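Local coordinates for protein hypoxanthine phosphoribosyltransferase (Bacillus anthracis, PDB 4QYI) that probably catalyses the magnesium-dependent transfer of a phosphoribosyl group from PRPP to hypoxanthine, giving IMP and pyrophosphate in purine salvage, at residues E34-V39 / G94-V99; F66-S71 / K83-I88. All coordinates share one frame; numbering follows the deposited sequence.

Interaction 1: E34-V39 / G94-V99; sequences EGEEIV and GKNVIV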
loop_
_atom_site.group_PDB
_atom_site.type_symbol
_atom_site.label_atom_id
_atom_site.label_comp_id
_atom_site.label_asym_id
_atom_site.label_seq_id
_atom_site.Cartn_x
_atom_site.Cartn_y
_atom_site.Cartn_z
ATOM N N GLU D 34 7.744 20.754 11.275
ATOM C CA GLU D 34 8.181 20.519 12.644
ATOM C C GLU D 34 7.040 20.710 13.648
ATOM O O GLU D 34 6.367 21.738 13.636
ATOM C CB GLU D 34 9.338 21.456 12.998
ATOM C CG GLU D 34 9.946 21.148 14.358
ATOM C CD GLU D 34 11.069 22.101 14.735
ATOM O OE1 GLU D 34 11.346 23.049 13.963
ATOM O OE2 GLU D 34 11.675 21.906 15.811
ATOM N N GLY D 35 6.835 19.723 14.517
ATOM C CA GLY D 35 5.799 19.802 15.552
ATOM C C GLY D 35 4.351 19.693 15.098
ATOM O O GLY D 35 3.433 19.962 15.875
ATOM N N GLU D 36 4.111 19.272 13.863
ATOM C CA GLU D 36 2.733 19.225 13.399
ATOM C C GLU D 36 2.367 17.908 12.698
ATOM O O GLU D 36 3.244 17.136 12.276
ATOM C CB GLU D 36 2.430 20.544 12.628
ATOM C CG GLU D 36 3.532 21.002 11.674
ATOM C CD GLU D 36 3.358 22.425 11.173
ATOM O OE1 GLU D 36 2.832 23.284 11.906
ATOM O OE2 GLU D 36 3.786 22.694 10.036
ATOM N N GLU D 37 1.066 17.629 12.681
ATOM C CA GLU D 37 0.531 16.409 12.118
ATOM C C GLU D 37 0.561 16.548 10.612
ATOM O O GLU D 37 0.519 17.662 10.085
ATOM C CB GLU D 37 -0.913 16.204 12.561
ATOM C CG GLU D 37 -1.112 16.198 14.064
ATOM C CD GLU D 37 -2.574 16.081 14.454
ATOM O OE1 GLU D 37 -3.378 15.608 13.627
ATOM O OE2 GLU D 37 -2.923 16.471 15.588
ATOM N N ILE D 38 0.622 15.414 9.922
ATOM C CA ILE D 38 0.649 15.412 8.476
ATOM C C ILE D 38 -0.278 14.342 7.956
ATOM O O ILE D 38 -0.417 13.287 8.582
ATOM C CB ILE D 38 2.038 15.038 7.936
ATOM C CG1 ILE D 38 3.082 16.043 8.408
ATOM C CG2 ILE D 38 2.027 15.015 6.413
ATOM C CD1 ILE D 38 4.500 15.582 8.135
ATOM N N VAL D 39 -0.945 14.644 6.850
ATOM C CA VAL D 39 -1.800 13.654 6.192
ATOM C C VAL D 39 -1.079 13.318 4.897
ATOM O O VAL D 39 -0.743 14.216 4.106
ATOM C CB VAL D 39 -3.186 14.192 5.864
ATOM C CG1 VAL D 39 -3.966 13.155 5.053
ATOM C CG2 VAL D 39 -3.934 14.570 7.145
ATOM N N GLY D 94 -8.067 22.044 6.796
ATOM C CA GLY D 94 -7.141 22.711 7.728
ATOM C C GLY D 94 -5.915 21.880 8.084
ATOM O O GLY D 94 -5.204 22.194 9.019
ATOM N N LYS D 95 -5.654 20.815 7.331
ATOM C CA LYS D 95 -4.509 19.957 7.607
ATOM C C LYS D 95 -3.378 20.169 6.604
ATOM O O LYS D 95 -3.552 20.785 5.543
ATOM C CB LYS D 95 -4.905 18.476 7.506
ATOM C CG LYS D 95 -6.095 18.079 8.353
ATOM C CD LYS D 95 -5.854 18.319 9.833
ATOM C CE LYS D 95 -7.103 17.958 10.610
ATOM N NZ LYS D 95 -6.970 18.302 12.040
ATOM N N ASN D 96 -2.218 19.642 6.981
ATOM C CA ASN D 96 -1.042 19.647 6.155
ATOM C C ASN D 96 -1.128 18.362 5.346
ATOM O O ASN D 96 -1.129 17.268 5.901
ATOM C CB ASN D 96 0.210 19.622 7.020
ATOM C CG ASN D 96 0.356 20.873 7.839
ATOM O OD1 ASN D 96 0.192 21.975 7.319
ATOM N ND2 ASN D 96 0.657 20.718 9.118
ATOM N N VAL D 97 -1.145 18.501 4.033
ATOM C CA VAL D 97 -1.267 17.354 3.184
ATOM C C VAL D 97 -0.094 17.176 2.236
ATOM O O VAL D 97 0.332 18.125 1.565
ATOM C CB VAL D 97 -2.532 17.481 2.310
ATOM C CG1 VAL D 97 -2.708 16.250 1.430
ATOM C CG2 VAL D 97 -3.772 17.681 3.165
ATOM N N ILE D 98 0.412 15.953 2.171
ATOM C CA ILE D 98 1.453 15.625 1.206
ATOM C C ILE D 98 0.909 14.501 0.305
ATOM O O ILE D 98 0.551 13.436 0.780
ATOM C CB ILE D 98 2.765 15.184 1.865
ATOM C CG1 ILE D 98 3.289 16.313 2.751
ATOM C CG2 ILE D 98 3.777 14.822 0.781
ATOM C CD1 ILE D 98 4.497 15.937 3.563
ATOM N N VAL D 99 0.838 14.774 -0.995
ATOM C CA VAL D 99 0.325 13.806 -1.960
ATOM C C VAL D 99 1.542 13.104 -2.510
ATOM O O VAL D 99 2.472 13.755 -3.010
ATOM C CB VAL D 99 -0.494 14.476 -3.079
ATOM C CG1 VAL D 99 -1.024 13.439 -4.073
ATOM C CG2 VAL D 99 -1.641 15.254 -2.464
#
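Val39 and Asn96 meet through their backbones: Val39 N donates to Asn96 O at 2.8 Å. The second bond runs the other way, from Ile98 N to Val39 O, also 2.8 Å. Val39 thus spends both its N-H and its C=O on Asn96 and Ile98, the residues flanking its bridge partner Val97, as in a parallel pair. Val97 CA adds a CA-H...O contact to Val39 O at 3.3 Å.

One side chain extends this pattern to Glu37, just ahead of strand 38-43. Asn96 ND2 donates to Glu37 O at 3.2 Å, and the N-H...O angle of 165° is close to straight. The acceptor lies 8° from the amide plane. With Asn96 CG beside its own backbone N (chi1 -65°), the amide reaches back along the incoming chain. The Glu36 side chain crosses that of Asn96 at about a right angle, with CD 3.8 Å from ND2.

These are neighbouring strands, 38-43 and 96-101, in the parallel core of the phosphoribosyltransferase fold. Strand 124-129 flanks 96-101 on its other side.

Apolar contacts lie on both faces. Ile38 CG2 meets Ile98 CD1 at 3.9 Å, and both isoleucines also touch Ile29 of helix 15-32. On the Val39 and Val97 face, Val39 CG2 reaches Lys95 CB at 4.0 Å.

Interaction 2: F66-S71 / K83-I88; sequences FISASS and KLLKDI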
loop_
_atom_site.group_PDB
_atom_site.type_symbol
_atom_site.label_atom_id
_atom_site.label_comp_id
_atom_site.label_asym_id
_atom_site.label_seq_id
_atom_site.Cartn_x
_atom_site.Cartn_y
_atom_site.Cartn_z
ATOM N N PHE D 66 -5.633 6.820 0.764
ATOM C CA PHE D 66 -5.376 6.560 -0.627
ATOM C C PHE D 66 -6.425 7.149 -1.537
ATOM O O PHE D 66 -7.565 7.355 -1.145
ATOM C CB PHE D 66 -5.334 5.056 -0.841
ATOM C CG PHE D 66 -4.301 4.367 -0.017
ATOM C CD1 PHE D 66 -2.981 4.367 -0.426
ATOM C CD2 PHE D 66 -4.639 3.722 1.154
ATOM C CE1 PHE D 66 -2.015 3.735 0.319
ATOM C CE2 PHE D 66 -3.680 3.084 1.910
ATOM C CZ PHE D 66 -2.364 3.090 1.488
ATOM N N ILE D 67 -5.997 7.429 -2.759
ATOM C CA ILE D 67 -6.899 7.904 -3.772
ATOM C C ILE D 67 -6.628 7.118 -5.048
ATOM O O ILE D 67 -5.484 6.726 -5.308
ATOM C CB ILE D 67 -6.786 9.422 -4.007
ATOM C CG1 ILE D 67 -7.922 9.879 -4.918
ATOM C CG2 ILE D 67 -5.447 9.786 -4.599
ATOM C CD1 ILE D 67 -8.126 11.378 -4.935
ATOM N N SER D 68 -7.693 6.811 -5.791
ATOM C CA SER D 68 -7.589 6.083 -7.053
ATOM C C SER D 68 -8.393 6.846 -8.103
ATOM O O SER D 68 -9.562 7.230 -7.875
ATOM C CB SER D 68 -8.106 4.642 -6.896
ATOM O OG SER D 68 -8.107 3.980 -8.145
ATOM N N ALA D 69 -7.804 7.016 -9.276
ATOM C CA ALA D 69 -8.436 7.762 -10.351
ATOM C C ALA D 69 -8.200 7.054 -11.668
ATOM O O ALA D 69 -7.146 6.496 -11.859
ATOM C CB ALA D 69 -7.822 9.146 -10.405
ATOM N N SER D 70 -9.184 7.041 -12.563
ATOM C CA SER D 70 -8.960 6.402 -13.862
ATOM C C SER D 70 -9.215 7.377 -14.994
ATOM O O SER D 70 -9.905 8.389 -14.866
ATOM C CB SER D 70 -9.803 5.130 -14.034
ATOM O OG SER D 70 -11.183 5.439 -14.004
ATOM N N SER D 71 -8.657 7.037 -16.137
ATOM C CA SER D 71 -8.761 7.865 -17.308
ATOM C C SER D 71 -10.103 7.797 -17.999
ATOM O O SER D 71 -10.806 6.780 -17.937
ATOM C CB SER D 71 -7.691 7.430 -18.308
ATOM O OG SER D 71 -7.931 8.086 -19.524
ATOM N N LYS D 83 -11.599 10.226 -13.645
ATOM C CA LYS D 83 -12.743 9.794 -12.876
ATOM C C LYS D 83 -12.256 9.318 -11.516
ATOM O O LYS D 83 -11.350 8.481 -11.430
ATOM C CB LYS D 83 -13.425 8.653 -13.603
ATOM C CG LYS D 83 -14.628 8.085 -12.887
ATOM C CD LYS D 83 -15.518 7.344 -13.887
ATOM C CE LYS D 83 -15.080 5.953 -14.214
ATOM N NZ LYS D 83 -15.903 5.426 -15.350
ATOM N N LEU D 84 -12.789 9.886 -10.443
ATOM C CA LEU D 84 -12.392 9.419 -9.135
ATOM C C LEU D 84 -13.007 8.082 -8.851
ATOM O O LEU D 84 -14.218 7.969 -8.796
ATOM C CB LEU D 84 -12.831 10.378 -8.053
ATOM C CG LEU D 84 -12.181 11.733 -8.151
ATOM C CD1 LEU D 84 -12.591 12.566 -6.962
ATOM C CD2 LEU D 84 -10.676 11.593 -8.181
ATOM N N LEU D 85 -12.174 7.054 -8.703
ATOM C CA LEU D 85 -12.676 5.712 -8.407
ATOM C C LEU D 85 -12.785 5.487 -6.937
ATOM O O LEU D 85 -13.662 4.776 -6.475
ATOM C CB LEU D 85 -11.741 4.641 -8.970
ATOM C CG LEU D 85 -11.657 4.590 -10.481
ATOM C CD1 LEU D 85 -10.660 3.501 -10.926
ATOM C CD2 LEU D 85 -13.032 4.317 -11.059
ATOM N N LYS D 86 -11.850 6.063 -6.192
ATOM C CA LYS D 86 -11.874 5.977 -4.736
ATOM C C LYS D 86 -11.406 7.322 -4.226
ATOM O O LYS D 86 -10.244 7.739 -4.442
ATOM C CB LYS D 86 -10.972 4.867 -4.196
ATOM C CG LYS D 86 -10.948 4.776 -2.660
ATOM C CD LYS D 86 -12.295 4.343 -2.098
ATOM C CE LYS D 86 -12.298 4.249 -0.571
ATOM N NZ LYS D 86 -12.147 5.551 0.164
ATOM N N ASP D 87 -12.308 8.013 -3.562
ATOM C CA ASP D 87 -12.019 9.352 -3.009
ATOM C C ASP D 87 -11.484 9.148 -1.583
ATOM O O ASP D 87 -11.513 8.036 -1.052
ATOM C CB ASP D 87 -13.309 10.145 -2.979
ATOM C CG ASP D 87 -13.102 11.647 -2.912
ATOM O OD1 ASP D 87 -11.943 12.105 -2.793
ATOM O OD2 ASP D 87 -14.140 12.366 -2.979
ATOM N N ILE D 88 -10.970 10.210 -0.967
ATOM C CA ILE D 88 -10.418 10.060 0.375
ATOM C C ILE D 88 -11.479 9.956 1.459
ATOM O O ILE D 88 -12.575 10.502 1.323
ATOM C CB ILE D 88 -9.435 11.180 0.722
ATOM C CG1 ILE D 88 -10.116 12.537 0.627
ATOM C CG2 ILE D 88 -8.218 11.143 -0.203
ATOM C CD1 ILE D 88 -9.268 13.626 1.246
HETATM O O HOH W 1 -9.444 5.716 0.467
#
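Ser68 and Ser70 pair with the 83-88 segment in an antiparallel edge contact, interrupted by a classic beta bulge. It joins strand 62-71 to the short outermost strand 82-84 of the main sheet in the phosphoribosyltransferase fold. Ser70 N donates to Lys83 O and Lys83 N to Ser70 O, each at 2.8 Å. At the bulge two residues, Leu85 and Lys86, stand across from the single Ser68. Their amides reach Ser68 O from the same face of its carbonyl plane, Leu85 N at 2.7 Å and Lys86 N at 3.1 Å. Ser68 N returns a bond to Lys86 O.

The extra residue puts Leu85 on the serine side, where its CD1 lies 3.6 Å from Ser70 CB. On the other face, Ile67 CG1 is anti to the backbone N (chi1 -171°) and lies 3.2 Å from Lys86 O. The extended chi2 carries CD1 on to Leu84 CD2, 4.1 Å away. Both side chains pack on helix 108-118.

Beyond the bulge, Asp87 OD1 accepts from Ile88 N and from His116. The Lys86 chain, bent at chi2 and chi4, folds back so that NZ donates to Asp87 O. NZ also forms a salt bridge with Asp89. A water accepts from Lys86 NZ at 2.7 Å and lies 3.0 Å from Phe66 O.

In the fold
Interactions 1 and 2 belong to the same mixed sheet, with centres 21 Å apart. Their nearest atoms are about 6 Å apart and do not touch. On this side of the sheet the order is 82-84, 62-71, 38-43, 96-101, so the pairing of 62-71 with 38-43 separates the two contacts. Interaction 1 lies in the parallel part, interaction 2 at the antiparallel edge. In sequence, the 66-71 and 83-88 segments both fall between 34-39 and 94-99. Backbone bonds of Ile67 with Ala42 and Leu44 join strand 62-71 to the far end of strand 38-43, beyond interaction 1. A bound magnesium ion lies about 9 Å from the side chain of Ile67 and about 14 Å from that of Ile98.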